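Local coordinates for arginyl-tRNA synthetase, putative (Plasmodium falciparum, PDB 5JLD), which probably attaches L-arginine to its cognate tRNA at the expense of ATP, as a monomeric class I aminoacyl-tRNA synthetase, at residues Tyr511-Phe522 with Tyr541-Phe552. Numbering follows the deposited sequence. Where two conformers were deposited one is given.
Sequences YEINLGLHILKF and YMYDLTTTFTAF
The rings of His518 and Tyr541 form an offset stack, centroids 4.4 Å apart and planes 14° from parallel: His518 NE2 lies over one face of the phenol near its rim, and Tyr541 CE1 in turn over a face of the imidazole, also toward the rim. At the edge of the same phenol, close to its plane, comes the CB of Lys521, while Phe522 meets it obliquely, CD1 to Tyr541 CE2, completing an aromatic cluster. This cluster closes one end of an antiparallel helix pair, 511-520 against 541-552, in the all-helical DALR anticodon-binding domain; over these segments the axes approach to 8.9 Å.

Two reciprocal hydrogen bonds fix the stacked rings. NE2 of His518 donates to Tyr541 O (3.0 Å), nearly straight at 169° and almost in the imidazole plane, and the hydroxyl of Tyr541 donates back to His518 O (2.8 Å). Each carbonyl thereby gains a second donor besides a backbone N-H: Leu545 N at Tyr541 O, Lys521 N at His518 O. Histidine suits this place because one flat ring both stacks and donates; its CG stands anti to the backbone N (chi1 -164°), which carries the ring across to helix 541-552, where CD2 lies against the backbone of Leu545. Tyrosine offers a face for the imidazole and a hydroxyl at its far end.

Midway, Leu515 is a knob in a hole made by Leu545, Thr548, Phe549 and Phe552. Its branched end divides the work: CD1 meets Leu545 CD1 at 4.0 Å, and Leu515 CD2 meets Phe552 CD2 at 3.8 Å. Small Thr548 permits close approach, its CG2 lying 3.6 Å from Leu515 CA, while its OG1 turns back to Asp544 O. Phe549, one wall of the hole, also packs on helices 476-492 and 564-584. At the far end Glu512 CG rests against Phe552 CE1, and a water donates to both Tyr511 O and Thr548 O, 3.0 Å from each.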
loop_
_atom_site.group_PDB
_atom_site.type_symbol
_atom_site.label_atom_id
_atom_site.label_comp_id
_atom_site.label_asym_id
_atom_site.label_seq_id
_atom_site.Cartn_x
_atom_site.Cartn_y
_atom_site.Cartn_z
ATOM N N TYR A 511 4.176 25.665 -16.776
ATOM C CA TYR A 511 4.304 25.150 -15.416
ATOM C C TYR A 511 2.941 24.869 -14.794
ATOM O O TYR A 511 2.782 23.923 -14.011
ATOM C CB TYR A 511 5.101 26.126 -14.547
ATOM C CG TYR A 511 6.478 26.401 -15.095
ATOM C CD1 TYR A 511 7.465 25.422 -15.076
ATOM C CD2 TYR A 511 6.787 27.637 -15.660
ATOM C CE1 TYR A 511 8.727 25.669 -15.595
ATOM C CE2 TYR A 511 8.044 27.890 -16.181
ATOM C CZ TYR A 511 9.007 26.903 -16.150
ATOM O OH TYR A 511 10.259 27.162 -16.663
ATOM N N GLU A 512 1.965 25.696 -15.154
ATOM C CA GLU A 512 0.591 25.521 -14.694
ATOM C C GLU A 512 -0.045 24.343 -15.408
ATOM O O GLU A 512 -0.756 23.553 -14.794
ATOM C CB GLU A 512 -0.216 26.796 -14.925
ATOM C CG GLU A 512 0.021 27.856 -13.866
ATOM C CD GLU A 512 -0.108 29.257 -14.422
ATOM O OE1 GLU A 512 -1.114 29.932 -14.137
ATOM O OE2 GLU A 512 0.807 29.678 -15.153
ATOM N N ILE A 513 0.239 24.234 -16.705
ATOM C CA ILE A 513 -0.115 23.057 -17.489
ATOM C C ILE A 513 0.450 21.802 -16.838
ATOM O O ILE A 513 -0.277 20.846 -16.597
ATOM C CB ILE A 513 0.410 23.142 -18.948
ATOM C CG1 ILE A 513 -0.361 24.191 -19.744
ATOM C CG2 ILE A 513 0.272 21.795 -19.641
ATOM C CD1 ILE A 513 -1.842 23.868 -19.891
ATOM N N ASN A 514 1.747 21.820 -16.548
ATOM C CA ASN A 514 2.421 20.645 -15.979
ATOM C C ASN A 514 1.893 20.236 -14.591
ATOM O O ASN A 514 1.721 19.031 -14.293
ATOM C CB ASN A 514 3.925 20.899 -15.898
ATOM C CG ASN A 514 4.621 20.712 -17.231
ATOM O OD1 ASN A 514 3.979 20.432 -18.240
ATOM N ND2 ASN A 514 5.944 20.872 -17.241
ATOM N N LEU A 515 1.642 21.241 -13.752
ATOM C CA LEU A 515 1.038 20.998 -12.451
ATOM C C LEU A 515 -0.355 20.375 -12.614
ATOM O O LEU A 515 -0.670 19.361 -11.983
ATOM C CB LEU A 515 0.974 22.301 -11.639
ATOM C CG LEU A 515 0.321 22.166 -10.257
ATOM C CD1 LEU A 515 0.996 21.032 -9.494
ATOM C CD2 LEU A 515 0.407 23.447 -9.465
ATOM N N GLY A 516 -1.171 20.972 -13.485
ATOM C CA GLY A 516 -2.501 20.450 -13.780
ATOM C C GLY A 516 -2.452 18.990 -14.195
ATOM O O GLY A 516 -3.191 18.135 -13.664
ATOM N N LEU A 517 -1.548 18.700 -15.124
ATOM C CA LEU A 517 -1.356 17.350 -15.626
ATOM C C LEU A 517 -1.049 16.385 -14.481
ATOM O O LEU A 517 -1.726 15.348 -14.304
ATOM C CB LEU A 517 -0.218 17.311 -16.649
ATOM C CG LEU A 517 0.216 15.903 -17.079
ATOM C CD1 LEU A 517 -0.939 15.192 -17.758
ATOM C CD2 LEU A 517 1.448 15.929 -17.998
ATOM N N HIS A 518 -0.030 16.737 -13.702
ATOM C CA HIS A 518 0.382 15.852 -12.649
ATOM C C HIS A 518 -0.783 15.574 -11.694
ATOM O O HIS A 518 -1.026 14.428 -11.322
ATOM C CB HIS A 518 1.572 16.404 -11.888
ATOM C CG HIS A 518 2.260 15.359 -11.061
ATOM N ND1 HIS A 518 3.014 14.351 -11.625
ATOM C CD2 HIS A 518 2.268 15.133 -9.725
ATOM C CE1 HIS A 518 3.484 13.566 -10.671
ATOM N NE2 HIS A 518 3.039 14.016 -9.509
ATOM N N ILE A 519 -1.524 16.621 -11.343
ATOM C CA ILE A 519 -2.700 16.447 -10.512
ATOM C C ILE A 519 -3.684 15.456 -11.144
ATOM O O ILE A 519 -4.197 14.570 -10.470
ATOM C CB ILE A 519 -3.397 17.780 -10.270
ATOM C CG1 ILE A 519 -2.519 18.664 -9.387
ATOM C CG2 ILE A 519 -4.765 17.561 -9.651
ATOM C CD1 ILE A 519 -2.963 20.136 -9.368
ATOM N N LEU A 520 -3.911 15.567 -12.448
ATOM C CA LEU A 520 -4.887 14.684 -13.084
ATOM C C LEU A 520 -4.353 13.259 -13.315
ATOM O O LEU A 520 -5.110 12.376 -13.729
ATOM C CB LEU A 520 -5.362 15.287 -14.414
ATOM C CG LEU A 520 -6.136 16.598 -14.279
ATOM C CD1 LEU A 520 -6.298 17.249 -15.645
ATOM C CD2 LEU A 520 -7.494 16.368 -13.585
ATOM N N LYS A 521 -3.059 13.039 -13.069
ATOM C CA LYS A 521 -2.500 11.682 -13.161
ATOM C C LYS A 521 -2.850 10.787 -11.958
ATOM O O LYS A 521 -2.638 9.580 -12.005
ATOM C CB LYS A 521 -0.984 11.731 -13.300
ATOM C CG LYS A 521 -0.460 12.262 -14.642
ATOM C CD LYS A 521 1.055 12.095 -14.706
ATOM C CE LYS A 521 1.620 12.572 -16.025
ATOM N NZ LYS A 521 3.101 12.389 -16.022
ATOM N N PHE A 522 -3.357 11.393 -10.889
ATOM C CA PHE A 522 -3.603 10.713 -9.614
ATOM C C PHE A 522 -4.320 9.347 -9.787
ATOM O O PHE A 522 -3.839 8.352 -9.277
ATOM C CB PHE A 522 -4.388 11.657 -8.678
ATOM C CG PHE A 522 -4.390 11.240 -7.227
ATOM C CD1 PHE A 522 -3.221 10.863 -6.596
ATOM C CD2 PHE A 522 -5.569 11.254 -6.486
ATOM C CE1 PHE A 522 -3.217 10.494 -5.251
ATOM C CE2 PHE A 522 -5.577 10.897 -5.143
ATOM C CZ PHE A 522 -4.395 10.509 -4.520
ATOM N N TYR A 541 4.906 9.762 -6.605
ATOM C CA TYR A 541 3.922 10.663 -7.177
ATOM C C TYR A 541 3.891 11.901 -6.318
ATOM O O TYR A 541 3.917 13.049 -6.815
ATOM C CB TYR A 541 2.542 10.004 -7.231
ATOM C CG TYR A 541 1.439 10.956 -7.620
ATOM C CD1 TYR A 541 1.158 11.203 -8.961
ATOM C CD2 TYR A 541 0.690 11.623 -6.654
ATOM C CE1 TYR A 541 0.151 12.073 -9.328
ATOM C CE2 TYR A 541 -0.318 12.505 -7.017
ATOM C CZ TYR A 541 -0.579 12.725 -8.362
ATOM O OH TYR A 541 -1.577 13.592 -8.752
ATOM N N MET A 542 3.929 11.645 -5.013
ATOM C CA MET A 542 3.712 12.703 -4.058
ATOM C C MET A 542 4.896 13.620 -4.135
ATOM O O MET A 542 4.743 14.842 -4.186
ATOM C CB MET A 542 3.529 12.150 -2.638
ATOM C CG MET A 542 3.173 13.240 -1.649
ATOM S SD MET A 542 2.951 12.628 0.033
ATOM C CE MET A 542 4.563 11.900 0.322
ATOM N N TYR A 543 6.077 13.012 -4.177
ATOM C CA TYR A 543 7.309 13.770 -4.277
ATOM C C TYR A 543 7.222 14.620 -5.539
ATOM O O TYR A 543 7.506 15.830 -5.515
ATOM C CB TYR A 543 8.534 12.842 -4.313
ATOM C CG TYR A 543 9.859 13.580 -4.345
ATOM C CD1 TYR A 543 10.397 14.125 -3.184
ATOM C CD2 TYR A 543 10.569 13.729 -5.531
ATOM C CE1 TYR A 543 11.598 14.800 -3.197
ATOM C CE2 TYR A 543 11.787 14.417 -5.562
ATOM C CZ TYR A 543 12.292 14.950 -4.389
ATOM O OH TYR A 543 13.490 15.620 -4.392
ATOM N N ASP A 544 6.765 14.011 -6.631
ATOM C CA ASP A 544 6.821 14.753 -7.880
ATOM C C ASP A 544 5.847 15.900 -7.743
ATOM O O ASP A 544 6.154 17.019 -8.173
ATOM C CB ASP A 544 6.532 13.861 -9.086
ATOM C CG ASP A 544 7.618 12.801 -9.287
ATOM O OD1 ASP A 544 8.712 12.934 -8.673
ATOM O OD2 ASP A 544 7.394 11.838 -10.046
ATOM N N LEU A 545 4.740 15.660 -7.025
ATOM C CA LEU A 545 3.747 16.710 -6.880
ATOM C C LEU A 545 4.421 17.930 -6.262
ATOM O O LEU A 545 4.276 19.063 -6.751
ATOM C CB LEU A 545 2.571 16.252 -6.040
ATOM C CG LEU A 545 1.542 17.334 -5.722
ATOM C CD1 LEU A 545 0.973 17.927 -7.004
ATOM C CD2 LEU A 545 0.427 16.745 -4.848
ATOM N N THR A 546 5.238 17.683 -5.247
ATOM C CA THR A 546 5.837 18.796 -4.543
ATOM C C THR A 546 6.782 19.520 -5.496
ATOM O O THR A 546 6.707 20.745 -5.617
ATOM C CB THR A 546 6.555 18.342 -3.231
ATOM O OG1 THR A 546 7.799 17.703 -3.532
ATOM C CG2 THR A 546 5.657 17.381 -2.437
ATOM N N THR A 547 7.602 18.792 -6.251
ATOM C CA THR A 547 8.628 19.507 -7.028
ATOM C C THR A 547 7.972 20.262 -8.171
ATOM O O THR A 547 8.288 21.437 -8.433
ATOM C CB THR A 547 9.703 18.574 -7.582
ATOM O OG1 THR A 547 9.091 17.611 -8.441
ATOM C CG2 THR A 547 10.458 17.861 -6.438
ATOM N N THR A 548 7.041 19.588 -8.839
ATOM C CA THR A 548 6.275 20.237 -9.881
ATOM C C THR A 548 5.699 21.520 -9.301
ATOM O O THR A 548 5.832 22.595 -9.917
ATOM C CB THR A 548 5.166 19.335 -10.417
ATOM O OG1 THR A 548 5.759 18.145 -10.944
ATOM C CG2 THR A 548 4.383 20.040 -11.525
ATOM N N PHE A 549 5.163 21.428 -8.076
ATOM C CA PHE A 549 4.520 22.592 -7.487
ATOM C C PHE A 549 5.560 23.685 -7.331
ATOM O O PHE A 549 5.332 24.847 -7.688
ATOM C CB PHE A 549 3.865 22.297 -6.125
ATOM C CG PHE A 549 3.334 23.534 -5.453
ATOM C CD1 PHE A 549 2.059 24.009 -5.752
ATOM C CD2 PHE A 549 4.135 24.269 -4.581
ATOM C CE1 PHE A 549 1.577 25.177 -5.171
ATOM C CE2 PHE A 549 3.664 25.438 -3.999
ATOM C CZ PHE A 549 2.379 25.894 -4.294
ATOM N N THR A 550 6.717 23.304 -6.812
ATOM C CA THR A 550 7.777 24.265 -6.590
ATOM C C THR A 550 8.101 24.975 -7.897
ATOM O O THR A 550 8.257 26.193 -7.923
ATOM C CB THR A 550 9.043 23.593 -6.023
ATOM O OG1 THR A 550 8.747 23.060 -4.729
ATOM C CG2 THR A 550 10.190 24.611 -5.907
ATOM N N ALA A 551 8.159 24.203 -8.982
ATOM C CA ALA A 551 8.534 24.769 -10.272
ATOM C C ALA A 551 7.485 25.786 -10.699
ATOM O O ALA A 551 7.810 26.827 -11.278
ATOM C CB ALA A 551 8.689 23.682 -11.320
ATOM N N PHE A 552 6.227 25.469 -10.410
ATOM C CA PHE A 552 5.144 26.409 -10.596
ATOM C C PHE A 552 5.487 27.687 -9.828
ATOM O O PHE A 552 5.668 28.751 -10.448
ATOM C CB PHE A 552 3.830 25.773 -10.144
ATOM C CG PHE A 552 2.712 26.729 -9.882
ATOM C CD1 PHE A 552 2.242 27.582 -10.873
ATOM C CD2 PHE A 552 2.084 26.734 -8.643
ATOM C CE1 PHE A 552 1.187 28.443 -10.627
ATOM C CE2 PHE A 552 1.024 27.583 -8.389
ATOM C CZ PHE A 552 0.574 28.445 -9.386
HETATM O O HOH W 1 5.434 23.077 -12.839
#